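Local coordinates for pesticidal crystal protein Cry4Aa (PDB 2C9K) that kills mosquito larvae by binding to midgut epithelial cells and promoting their colloid-osmotic lysis through pore formation, at residues Leu37-Gln41 with Asp42-Thr46; Leu154-Ala157 with Val158-Ala162; Ser214-Gly218 with Asn219-Asn223; Leu440-Pro443 with Ala444-Thr448; Thr561-Lys564 with Tyr565-Gln569. All coordinates share one frame; numbering follows the deposited sequence.

Contact 1 of 5, residues Leu37-Gln41 with Asp42-Thr46; sequences LFPAQ and DQSNT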
# COMPACT_ATOMS: atom_id res chain seq x y z
N LEU A 37 5.88 18.12 5.97
CA LEU A 37 4.56 18.44 6.51
C LEU A 37 4.41 19.90 6.96
O LEU A 37 3.29 20.37 7.22
CB LEU A 37 4.24 17.51 7.68
CG LEU A 37 4.11 16.02 7.33
CD1 LEU A 37 4.05 15.21 8.60
CD2 LEU A 37 2.87 15.80 6.49
N PHE A 38 5.52 20.62 7.06
CA PHE A 38 5.49 22.02 7.47
C PHE A 38 6.55 22.86 6.76
O PHE A 38 7.50 23.32 7.38
CB PHE A 38 5.71 22.14 8.98
CG PHE A 38 4.86 21.21 9.80
CD1 PHE A 38 5.33 19.96 10.16
CD2 PHE A 38 3.59 21.60 10.22
CE1 PHE A 38 4.56 19.10 10.94
CE2 PHE A 38 2.80 20.76 11.00
CZ PHE A 38 3.28 19.51 11.36
N PRO A 39 6.39 23.05 5.44
CA PRO A 39 7.34 23.84 4.64
C PRO A 39 7.31 25.35 4.95
O PRO A 39 8.28 26.07 4.69
CB PRO A 39 6.92 23.52 3.20
CG PRO A 39 5.46 23.28 3.32
CD PRO A 39 5.37 22.44 4.57
N ALA A 40 6.20 25.82 5.50
CA ALA A 40 6.05 27.22 5.87
C ALA A 40 5.74 27.29 7.37
O ALA A 40 4.91 28.08 7.81
CB ALA A 40 4.92 27.86 5.07
N GLN A 41 6.40 26.42 8.13
CA GLN A 41 6.24 26.34 9.58
C GLN A 41 4.79 26.18 10.03
O GLN A 41 4.01 25.48 9.39
CB GLN A 41 6.87 27.57 10.23
CG GLN A 41 8.36 27.66 10.00
CD GLN A 41 8.70 27.80 8.53
OE1 GLN A 41 8.39 28.81 7.90
NE2 GLN A 41 9.33 26.77 7.97
N ASP A 42 4.44 26.82 11.14
CA ASP A 42 3.08 26.73 11.67
C ASP A 42 2.09 27.59 10.92
O ASP A 42 1.06 27.99 11.46
CB ASP A 42 3.06 27.09 13.16
CG ASP A 42 3.46 28.53 13.41
OD1 ASP A 42 3.23 29.01 14.55
OD2 ASP A 42 4.00 29.18 12.49
N GLN A 43 2.40 27.89 9.66
CA GLN A 43 1.52 28.69 8.82
C GLN A 43 1.49 28.11 7.41
O GLN A 43 1.41 28.83 6.41
CB GLN A 43 1.99 30.15 8.79
CG GLN A 43 3.35 30.38 8.15
CD GLN A 43 3.77 31.84 8.16
OE1 GLN A 43 4.81 32.20 7.61
NE2 GLN A 43 2.95 32.69 8.79
N SER A 44 1.57 26.78 7.35
CA SER A 44 1.55 26.06 6.08
C SER A 44 0.10 25.81 5.65
O SER A 44 -0.84 26.13 6.37
CB SER A 44 2.27 24.72 6.23
OG SER A 44 3.55 24.87 6.84
N ASN A 45 -0.05 25.22 4.46
CA ASN A 45 -1.38 24.90 3.94
C ASN A 45 -1.45 23.42 3.57
O ASN A 45 -2.27 23.02 2.74
CB ASN A 45 -1.68 25.75 2.71
CG ASN A 45 -1.64 27.23 3.02
OD1 ASN A 45 -2.34 27.71 3.91
ND2 ASN A 45 -0.82 27.96 2.27
N THR A 46 -0.59 22.63 4.19
CA THR A 46 -0.54 21.20 3.94
C THR A 46 -1.89 20.52 4.22
O THR A 46 -2.41 19.80 3.36
CB THR A 46 0.56 20.52 4.79
OG1 THR A 46 1.83 21.12 4.48
CG2 THR A 46 0.65 19.03 4.49
O HOH W 1 7.39 30.93 9.19

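Contact 2 of 5, residues Leu154-Ala157 with Val158-Ala162; sequences LNQA and VKFEA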
# COMPACT_ATOMS: atom_id res chain seq x y z
N LEU A 154 6.01 8.21 20.88
CA LEU A 154 5.77 7.18 21.88
C LEU A 154 6.72 6.00 21.66
O LEU A 154 7.33 5.49 22.60
CB LEU A 154 4.32 6.71 21.82
CG LEU A 154 3.32 7.76 22.30
CD1 LEU A 154 1.89 7.30 22.01
CD2 LEU A 154 3.52 7.98 23.79
N ASN A 155 6.86 5.58 20.41
CA ASN A 155 7.76 4.47 20.08
C ASN A 155 9.15 4.88 20.52
O ASN A 155 9.91 4.06 21.04
CB ASN A 155 7.74 4.20 18.56
CG ASN A 155 8.81 3.19 18.12
OD1 ASN A 155 9.96 3.55 17.88
ND2 ASN A 155 8.43 1.93 18.03
N GLN A 156 9.46 6.15 20.33
CA GLN A 156 10.77 6.68 20.71
C GLN A 156 10.92 6.70 22.23
O GLN A 156 11.94 6.28 22.77
CB GLN A 156 10.93 8.09 20.13
CG GLN A 156 12.35 8.63 20.21
CD GLN A 156 12.83 8.82 21.64
OE1 GLN A 156 12.41 9.76 22.34
NE2 GLN A 156 13.71 7.93 22.09
N ALA A 157 9.89 7.19 22.91
CA ALA A 157 9.87 7.28 24.37
C ALA A 157 10.14 5.91 24.97
O ALA A 157 10.95 5.78 25.88
CB ALA A 157 8.52 7.79 24.85
N VAL A 158 9.45 4.90 24.46
CA VAL A 158 9.64 3.55 24.96
C VAL A 158 11.10 3.13 24.80
O VAL A 158 11.71 2.62 25.72
CB VAL A 158 8.75 2.55 24.21
CG1 VAL A 158 9.16 1.13 24.55
CG2 VAL A 158 7.30 2.78 24.59
N LYS A 159 11.65 3.36 23.61
CA LYS A 159 13.04 3.01 23.34
C LYS A 159 13.98 3.80 24.24
O LYS A 159 14.89 3.24 24.85
CB LYS A 159 13.40 3.31 21.88
CG LYS A 159 12.70 2.42 20.86
CD LYS A 159 13.16 2.80 19.46
CE LYS A 159 12.45 2.00 18.38
NZ LYS A 159 12.85 2.49 17.03
N PHE A 160 13.74 5.11 24.31
CA PHE A 160 14.54 6.02 25.12
C PHE A 160 14.68 5.54 26.57
O PHE A 160 15.77 5.55 27.14
CB PHE A 160 13.91 7.41 25.10
CG PHE A 160 14.70 8.44 25.84
CD1 PHE A 160 15.92 8.88 25.35
CD2 PHE A 160 14.25 8.94 27.06
CE1 PHE A 160 16.68 9.81 26.05
CE2 PHE A 160 15.00 9.87 27.77
CZ PHE A 160 16.23 10.30 27.26
N GLU A 161 13.56 5.12 27.15
CA GLU A 161 13.55 4.66 28.52
C GLU A 161 14.23 3.30 28.72
O GLU A 161 15.01 3.13 29.66
CB GLU A 161 12.10 4.61 29.03
CG GLU A 161 11.87 5.42 30.31
CD GLU A 161 12.26 6.89 30.18
OE1 GLU A 161 11.35 7.75 30.11
OE2 GLU A 161 13.48 7.19 30.13
N ALA A 162 13.94 2.33 27.86
CA ALA A 162 14.55 1.01 27.99
C ALA A 162 16.07 1.11 27.89
O ALA A 162 16.80 0.23 28.36
CB ALA A 162 14.02 0.09 26.90

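Contact 3 of 5, residues Ser214-Gly218 with Asn219-Asn223; sequences SNLDG and NINWN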
# COMPACT_ATOMS: atom_id res chain seq x y z
N SER A 214 -25.30 13.00 -9.92
CA SER A 214 -26.16 13.75 -10.84
C SER A 214 -25.61 13.64 -12.24
O SER A 214 -26.37 13.42 -13.19
CB SER A 214 -26.23 15.21 -10.42
OG SER A 214 -26.58 15.34 -9.06
N ASN A 215 -24.30 13.81 -12.37
CA ASN A 215 -23.63 13.74 -13.67
C ASN A 215 -23.87 12.41 -14.40
O ASN A 215 -23.91 12.37 -15.63
CB ASN A 215 -22.12 13.94 -13.52
CG ASN A 215 -21.77 15.29 -12.98
OD1 ASN A 215 -20.62 15.54 -12.60
ND2 ASN A 215 -22.75 16.19 -12.95
N LEU A 216 -24.01 11.34 -13.63
CA LEU A 216 -24.23 10.01 -14.20
C LEU A 216 -25.71 9.66 -14.23
O LEU A 216 -26.08 8.50 -14.46
CB LEU A 216 -23.46 8.98 -13.38
CG LEU A 216 -21.96 9.22 -13.26
CD1 LEU A 216 -21.34 8.07 -12.49
CD2 LEU A 216 -21.33 9.33 -14.64
N ASP A 217 -26.55 10.66 -14.02
CA ASP A 217 -28.00 10.49 -14.01
C ASP A 217 -28.46 9.59 -12.89
O ASP A 217 -29.47 8.89 -13.01
CB ASP A 217 -28.50 9.99 -15.36
CG ASP A 217 -28.58 11.10 -16.39
OD1 ASP A 217 -29.30 12.10 -16.13
OD2 ASP A 217 -27.93 10.99 -17.44
N GLY A 218 -27.71 9.60 -11.79
CA GLY A 218 -28.07 8.81 -10.63
C GLY A 218 -27.19 7.61 -10.32
O GLY A 218 -27.18 7.13 -9.18
N ASN A 219 -26.44 7.12 -11.29
CA ASN A 219 -25.62 5.95 -11.04
C ASN A 219 -24.57 6.23 -9.98
O ASN A 219 -24.21 7.38 -9.74
CB ASN A 219 -24.96 5.47 -12.33
CG ASN A 219 -24.44 4.04 -12.22
OD1 ASN A 219 -24.71 3.35 -11.23
ND2 ASN A 219 -23.72 3.58 -13.23
N ILE A 220 -24.12 5.17 -9.30
CA ILE A 220 -23.06 5.32 -8.32
C ILE A 220 -21.87 5.58 -9.21
O ILE A 220 -21.78 4.99 -10.29
CB ILE A 220 -22.80 4.00 -7.55
CG1 ILE A 220 -24.08 3.56 -6.84
CG2 ILE A 220 -21.66 4.19 -6.56
CD1 ILE A 220 -24.59 4.56 -5.82
N ASN A 221 -20.96 6.46 -8.80
CA ASN A 221 -19.79 6.75 -9.63
C ASN A 221 -18.55 5.94 -9.24
O ASN A 221 -17.85 6.27 -8.27
CB ASN A 221 -19.44 8.23 -9.57
CG ASN A 221 -18.43 8.61 -10.62
OD1 ASN A 221 -17.43 7.92 -10.81
ND2 ASN A 221 -18.67 9.72 -11.31
N TRP A 222 -18.28 4.89 -10.01
CA TRP A 222 -17.13 4.01 -9.77
C TRP A 222 -15.76 4.69 -9.84
O TRP A 222 -14.86 4.36 -9.05
CB TRP A 222 -17.16 2.84 -10.76
CG TRP A 222 -15.97 1.94 -10.63
CD1 TRP A 222 -15.83 0.89 -9.77
CD2 TRP A 222 -14.74 2.06 -11.32
NE1 TRP A 222 -14.57 0.35 -9.89
CE2 TRP A 222 -13.88 1.05 -10.84
CE3 TRP A 222 -14.27 2.93 -12.31
CZ2 TRP A 222 -12.59 0.89 -11.31
CZ3 TRP A 222 -12.98 2.76 -12.78
CH2 TRP A 222 -12.15 1.75 -12.27
N ASN A 223 -15.58 5.62 -10.77
CA ASN A 223 -14.28 6.30 -10.90
C ASN A 223 -13.99 7.13 -9.66
O ASN A 223 -12.84 7.27 -9.23
CB ASN A 223 -14.26 7.21 -12.13
CG ASN A 223 -12.85 7.64 -12.51
OD1 ASN A 223 -12.65 8.52 -13.34
ND2 ASN A 223 -11.85 7.01 -11.89

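Contact 4 of 5, residues Leu440-Pro443 with Ala444-Thr448; sequences LSIP and ATYKT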
# COMPACT_ATOMS: atom_id res chain seq x y z
N LEU A 440 -12.02 -2.78 -20.09
CA LEU A 440 -13.45 -3.09 -20.17
C LEU A 440 -13.92 -2.65 -21.55
O LEU A 440 -13.78 -1.48 -21.92
CB LEU A 440 -14.25 -2.36 -19.09
CG LEU A 440 -15.78 -2.24 -19.22
CD1 LEU A 440 -16.40 -3.59 -19.53
CD2 LEU A 440 -16.37 -1.69 -17.93
N SER A 441 -14.45 -3.59 -22.32
CA SER A 441 -14.94 -3.29 -23.66
C SER A 441 -15.84 -4.41 -24.13
O SER A 441 -15.54 -5.59 -23.96
CB SER A 441 -13.78 -3.17 -24.65
OG SER A 441 -13.24 -4.44 -24.91
N ILE A 442 -16.97 -4.02 -24.71
CA ILE A 442 -17.94 -4.97 -25.22
C ILE A 442 -17.99 -4.67 -26.71
O ILE A 442 -18.81 -3.87 -27.16
CB ILE A 442 -19.29 -4.72 -24.57
CG1 ILE A 442 -19.12 -4.70 -23.04
CG2 ILE A 442 -20.27 -5.79 -24.98
CD1 ILE A 442 -20.33 -4.27 -22.29
N PRO A 443 -17.09 -5.29 -27.49
CA PRO A 443 -17.01 -5.09 -28.95
C PRO A 443 -18.34 -5.32 -29.65
O PRO A 443 -18.72 -4.57 -30.54
CB PRO A 443 -15.95 -6.10 -29.38
CG PRO A 443 -15.05 -6.17 -28.18
CD PRO A 443 -16.05 -6.23 -27.04
N ALA A 444 -19.04 -6.36 -29.24
CA ALA A 444 -20.33 -6.68 -29.85
C ALA A 444 -21.28 -5.48 -29.87
O ALA A 444 -22.33 -5.53 -30.52
CB ALA A 444 -20.98 -7.84 -29.10
N THR A 445 -20.93 -4.40 -29.19
CA THR A 445 -21.82 -3.25 -29.12
C THR A 445 -21.15 -1.89 -29.22
O THR A 445 -21.63 -1.00 -29.91
CB THR A 445 -22.63 -3.29 -27.81
OG1 THR A 445 -23.36 -4.53 -27.73
CG2 THR A 445 -23.58 -2.11 -27.72
N TYR A 446 -20.04 -1.72 -28.51
CA TYR A 446 -19.34 -0.44 -28.50
C TYR A 446 -17.97 -0.44 -29.12
O TYR A 446 -17.35 -1.49 -29.33
CB TYR A 446 -19.20 0.06 -27.07
CG TYR A 446 -20.44 -0.11 -26.23
CD1 TYR A 446 -20.79 -1.35 -25.71
CD2 TYR A 446 -21.25 0.98 -25.93
CE1 TYR A 446 -21.91 -1.50 -24.91
CE2 TYR A 446 -22.38 0.83 -25.14
CZ TYR A 446 -22.70 -0.41 -24.63
OH TYR A 446 -23.81 -0.54 -23.84
N LYS A 447 -17.49 0.77 -29.41
CA LYS A 447 -16.17 0.97 -29.98
C LYS A 447 -15.27 1.57 -28.91
O LYS A 447 -14.05 1.64 -29.08
CB LYS A 447 -16.23 1.92 -31.18
CG LYS A 447 -16.86 1.32 -32.41
CD LYS A 447 -16.77 2.28 -33.57
CE LYS A 447 -17.48 1.74 -34.78
NZ LYS A 447 -17.00 0.37 -35.08
N THR A 448 -15.88 1.99 -27.81
CA THR A 448 -15.13 2.58 -26.70
C THR A 448 -14.58 1.49 -25.81
O THR A 448 -15.12 0.39 -25.76
CB THR A 448 -15.99 3.50 -25.85
OG1 THR A 448 -17.20 2.82 -25.51
CG2 THR A 448 -16.32 4.76 -26.58

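Contact 5 of 5, residues Thr561-Lys564 with Tyr565-Gln569; sequences TNLK and YKDFQ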
# COMPACT_ATOMS: atom_id res chain seq x y z
N THR A 561 -13.48 -9.64 6.25
CA THR A 561 -13.24 -8.37 5.59
C THR A 561 -13.05 -7.22 6.55
O THR A 561 -12.26 -6.32 6.28
CB THR A 561 -14.39 -7.97 4.65
OG1 THR A 561 -15.58 -8.70 5.01
CG2 THR A 561 -14.01 -8.24 3.21
N ASN A 562 -13.76 -7.24 7.67
CA ASN A 562 -13.61 -6.17 8.63
C ASN A 562 -12.98 -6.58 9.95
O ASN A 562 -13.41 -6.15 11.02
CB ASN A 562 -14.96 -5.45 8.86
CG ASN A 562 -16.15 -6.39 8.78
OD1 ASN A 562 -16.22 -7.41 9.49
ND2 ASN A 562 -17.11 -6.05 7.92
N LEU A 563 -11.94 -7.40 9.87
CA LEU A 563 -11.22 -7.83 11.06
C LEU A 563 -10.55 -6.61 11.68
O LEU A 563 -10.10 -5.70 10.97
CB LEU A 563 -10.15 -8.87 10.72
CG LEU A 563 -10.60 -10.27 10.30
CD1 LEU A 563 -9.38 -11.18 10.17
CD2 LEU A 563 -11.57 -10.84 11.33
N LYS A 564 -10.48 -6.57 13.01
CA LYS A 564 -9.87 -5.45 13.68
C LYS A 564 -8.41 -5.74 13.93
O LYS A 564 -7.93 -6.85 13.73
CB LYS A 564 -10.58 -5.16 15.00
CG LYS A 564 -12.07 -4.93 14.85
CD LYS A 564 -12.35 -3.88 13.80
CE LYS A 564 -13.83 -3.84 13.47
NZ LYS A 564 -14.09 -2.99 12.27
N TYR A 565 -7.69 -4.71 14.38
CA TYR A 565 -6.27 -4.83 14.66
C TYR A 565 -6.01 -5.91 15.70
O TYR A 565 -5.09 -6.70 15.56
CB TYR A 565 -5.74 -3.49 15.16
CG TYR A 565 -4.31 -3.54 15.63
CD1 TYR A 565 -3.25 -3.45 14.72
CD2 TYR A 565 -4.01 -3.70 16.97
CE1 TYR A 565 -1.93 -3.52 15.16
CE2 TYR A 565 -2.71 -3.77 17.42
CZ TYR A 565 -1.68 -3.68 16.51
OH TYR A 565 -0.40 -3.78 16.98
N LYS A 566 -6.82 -5.93 16.75
CA LYS A 566 -6.66 -6.91 17.82
C LYS A 566 -6.92 -8.34 17.33
O LYS A 566 -6.53 -9.30 17.99
CB LYS A 566 -7.60 -6.55 18.97
CG LYS A 566 -7.66 -7.57 20.09
CD LYS A 566 -8.73 -8.62 19.83
CE LYS A 566 -10.12 -8.00 19.86
NZ LYS A 566 -10.39 -7.38 21.19
N ASP A 567 -7.55 -8.47 16.17
CA ASP A 567 -7.88 -9.77 15.60
C ASP A 567 -6.69 -10.54 15.07
O ASP A 567 -6.76 -11.75 14.91
CB ASP A 567 -8.93 -9.62 14.50
CG ASP A 567 -10.28 -9.14 15.02
OD1 ASP A 567 -11.14 -8.77 14.21
OD2 ASP A 567 -10.47 -9.16 16.26
N PHE A 568 -5.59 -9.84 14.79
CA PHE A 568 -4.39 -10.51 14.31
C PHE A 568 -3.42 -10.66 15.46
O PHE A 568 -3.20 -9.72 16.23
CB PHE A 568 -3.74 -9.72 13.17
CG PHE A 568 -4.53 -9.74 11.89
CD1 PHE A 568 -5.58 -8.85 11.69
CD2 PHE A 568 -4.26 -10.68 10.90
CE1 PHE A 568 -6.35 -8.89 10.54
CE2 PHE A 568 -5.02 -10.74 9.75
CZ PHE A 568 -6.07 -9.84 9.56
N GLN A 569 -2.84 -11.85 15.60
CA GLN A 569 -1.89 -12.12 16.67
C GLN A 569 -0.60 -12.76 16.16
O GLN A 569 -0.47 -13.03 14.96
CB GLN A 569 -2.55 -13.00 17.74
CG GLN A 569 -3.62 -12.25 18.52
CD GLN A 569 -3.07 -11.03 19.24
OE1 GLN A 569 -3.83 -10.15 19.67
NE2 GLN A 569 -1.74 -10.97 19.40

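Contact 1 of 5, residues Leu37-Gln41 with Asp42-Thr46
Ser44 turns its hydroxyl back over the chain it has just left, so that OG lies between the amide of Ala40 and the carbonyl of Gln41. It accepts a hydrogen bond from Ala40 N at 3.1 Å and donates one to Gln41 O at 2.7 Å, approaching that oxygen only 23° out of its carbonyl plane. The torsion that permits this places OG beside its own backbone N, anti to the carbonyl carbon (chi1 -50°). Two bonds of opposite sense thus fix the rotation of a buried hydroxyl. A weak bond from Ser44 N to Gln41 O (3.4 Å) adds to the closure.

Thr46 faces the other end of the loop. Its OG1 donates to Leu37 O at 3.2 Å, coming from well above the carbonyl plane, 69° out of it. Pro39 lies beside both hydroxyls, its CD 3.8 Å from Ser44 OG and equally 3.8 Å from Thr46 OG1. On the exposed side Gln41, bent at its second torsion, and Gln43, extended beyond CG, bring their amide oxygens to one water, which donates to OE1 of each.

Partners further along the chain fix the loop from outside: Ser44 O accepts a bond from Asn71 ND2, and the ring of Phe38 meets that of Phe78 obliquely. These bonds close a tight interhelical connection in the N-terminal domain, where helix 29-37 gives way to helix 46-58 and short polar side chains cross-link the reversing backbone of an alpha-helical bundle.

Contact 2 of 5, residues Leu154-Ala157 with Val158-Ala162
Gln156 and Phe160 share a first torsion, each with CG trans to the backbone N (chi1 -168° and -177°), and their side chains therefore leave the backbone alongside each other and point the same way. This is an i to i+4 pairing along alpha-helix 140-164 of the N-terminal helical domain; as in other three-domain Cry toxins, this helix probably runs through the middle of the bundle. The glutamine chain folds at chi2, bringing NE2 beside Phe160 CB, at 3.1 Å, while its amide plane stands 76° from the phenyl ring. The far ends then part company: Gln156 OE1 is hydrogen-bonded by Tyr84 OH, and the Phe160 ring packs edge-to-face with Trp91.

One residue earlier, Asn155 and Lys159 repeat the spacing. The lysine, extended beyond CG, runs across the asparagine amide and brings CE to 3.0 Å from Asn155 OD1. The opposite branch of that amide is committed, since Asn155 ND2 donates to Tyr246 O.

Beneath the side chains the helical ladder continues without a break, Val158 N bonding to Leu154 O at 2.9 Å and Glu161 N to Ala157 O at 3.0 Å. The Ala157 methyl touches Ile107 of helix 103-123, and Leu186 of helix 183-208 takes Leu154 and Val158. On the Val158 side CG2, set beside the backbone N, rests 3.4 Å from Leu154 O.

Contact 3 of 5, residues Ser214-Gly218 with Asn219-Asn223
Leu216 and Asn219 are the end residues of a type I' beta turn, whose two central residues, Asp217 and Gly218, both take positive phi. Gly218 reaches 109°, a backbone setting that suits a residue without CB. The closing bond from Asn219 N to Leu216 O is nearly straight, at 171°, but long at 3.5 Å and therefore weak. Just before the turn, a firmer bond joins Asp217 N to Ser214 O, ending a short 3-10 segment, while beyond it the chain runs extended through Asn219 and Ile220 toward the helix.

Across the turn the CB atoms of Leu216 and Asn219 come within 4.0 Å. The asparagine amide leads away from the turn: ND2 donates to Lys275 O and Tyr277 O, so its polar end ties the turn to the loop that carries Lys275 and Tyr277, just before helix 279-286, and OD1 takes a weak bond from its neighbour Ile220 N.

The loop leads from helix 183-208 into helix 222-240 of the N-terminal helical domain, with Asn221 as N-cap of the second helix. Its CG, trans to the backbone N (chi1 -169°), carries OD1 to an N-H of the first helical turn, that of Thr224, while ND2 is held by Asp213 OD2. Leu216 packs against the side of this capping side chain. The two side chains cross at about a right angle, and Leu216 CD1 lies 3.5 Å from Asn221 CB and 3.4 Å from Asn221 ND2, so that one methyl is in contact with both. Leu216 also touches Lys275.

Contact 4 of 5, residues Leu440-Pro443 with Ala444-Thr448
Tyr446 lies alongside Ile442, four residues back, and the two side chains point the same way. The course begins at CB, 4.0 Å from Ile442 O. A first torsion of -43° sets CG anti to the carbonyl carbon and swings the ring back toward the isoleucine. CD1 meets two kinds of atom: Ile442 O at 3.5 Å, lying in the plane of the ring at its edge, and Ile442 CB at 3.9 Å. Further out, CE1 is 4.1 Å from Ile442 CD1, while Thr445 CG2 sits over one face, offset toward the rim. At the tip, the tyrosine OH is hydrogen-bonded with Tyr277 OH, and the ring also meets that of Tyr274.

At the backbone, Tyr446 N donates to Ile442 O at 2.8 Å with an N-H...O angle of 173°, closing an alpha-turn in the loop that joins strands 432-440 and 450-457 of the middle domain. Thr445 N also reaches this oxygen, though its position is less sure.

Chemically, one carbonyl thus serves as backbone acceptor and as neighbour to an aromatic edge, where ring hydrogens would carry slight positive charge, which may favour the approach. The N-H bond holds the root of Tyr446 and the Tyr277 bond its tip, with Ile442 along the ring between.

Contact 5 of 5, residues Thr561-Lys564 with Tyr565-Gln569
Lys564 and Asp567 grip each other twice through the backbone of the lysine. Asp567 OD1 accepts from Lys564 N at 2.6 Å with a nearly straight N-H...O angle of 164°, although the donor comes from above the carboxylate plane, 58° out of it. In return Asp567 N donates to Lys564 O at 3.0 Å, again from above the plane, here that of the carbonyl. With CG beside its own backbone N (chi1 -66°), the aspartate lies alongside Lys564, its OD1 being 3.7 Å from Lys564 CB. The lysine chain bends at its second torsion and leads its amine away; Lys564 NZ is 6.8 Å from Asp567 OD1, too far for a salt bridge.

This reciprocal pair brackets the single 3-10 turn 565-567 that leads into strand 569-572 of the C-terminal beta domain. The turn borders helix 183-208 of the N-terminal domain, where Asn195 OD1 accepts from Tyr565 N and the Tyr565 side chain lies on Ile190.

Leu563 carries the apolar side. Its CD1 reaches Phe568 CZ at 3.6 Å, the two side chains crossing at about a right angle, and both touch Ala526 of strand 517-527. Leu563 CD2 flanks Asp567 OD1 at 3.6 Å, from a different direction than Lys564 N. At the edge of the Phe568 ring, near its plane, lies Lys564 O, 3.7 Å from Phe568 CD1.

All five contacts are local, and none touches another. Contacts 1, 2 and 3 belong to the helical N-terminal domain, contact 4 to the middle domain and contact 5 to the C-terminal one. Contacts 3 and 4 lie nearest, centres about 20 Å and nearest atoms about 8 Å apart, and share Tyr277, whose carbonyl binds Asn219 and whose hydroxyl binds Tyr446. Contacts 2 and 5, nearest atoms about 11 Å apart, both touch helix 183-208, the first through Leu186 and the second through Ile190 and Asn195. The widest separation, about 59 Å between the centres of contacts 2 and 4, spans opposite sides of the molecule's centre.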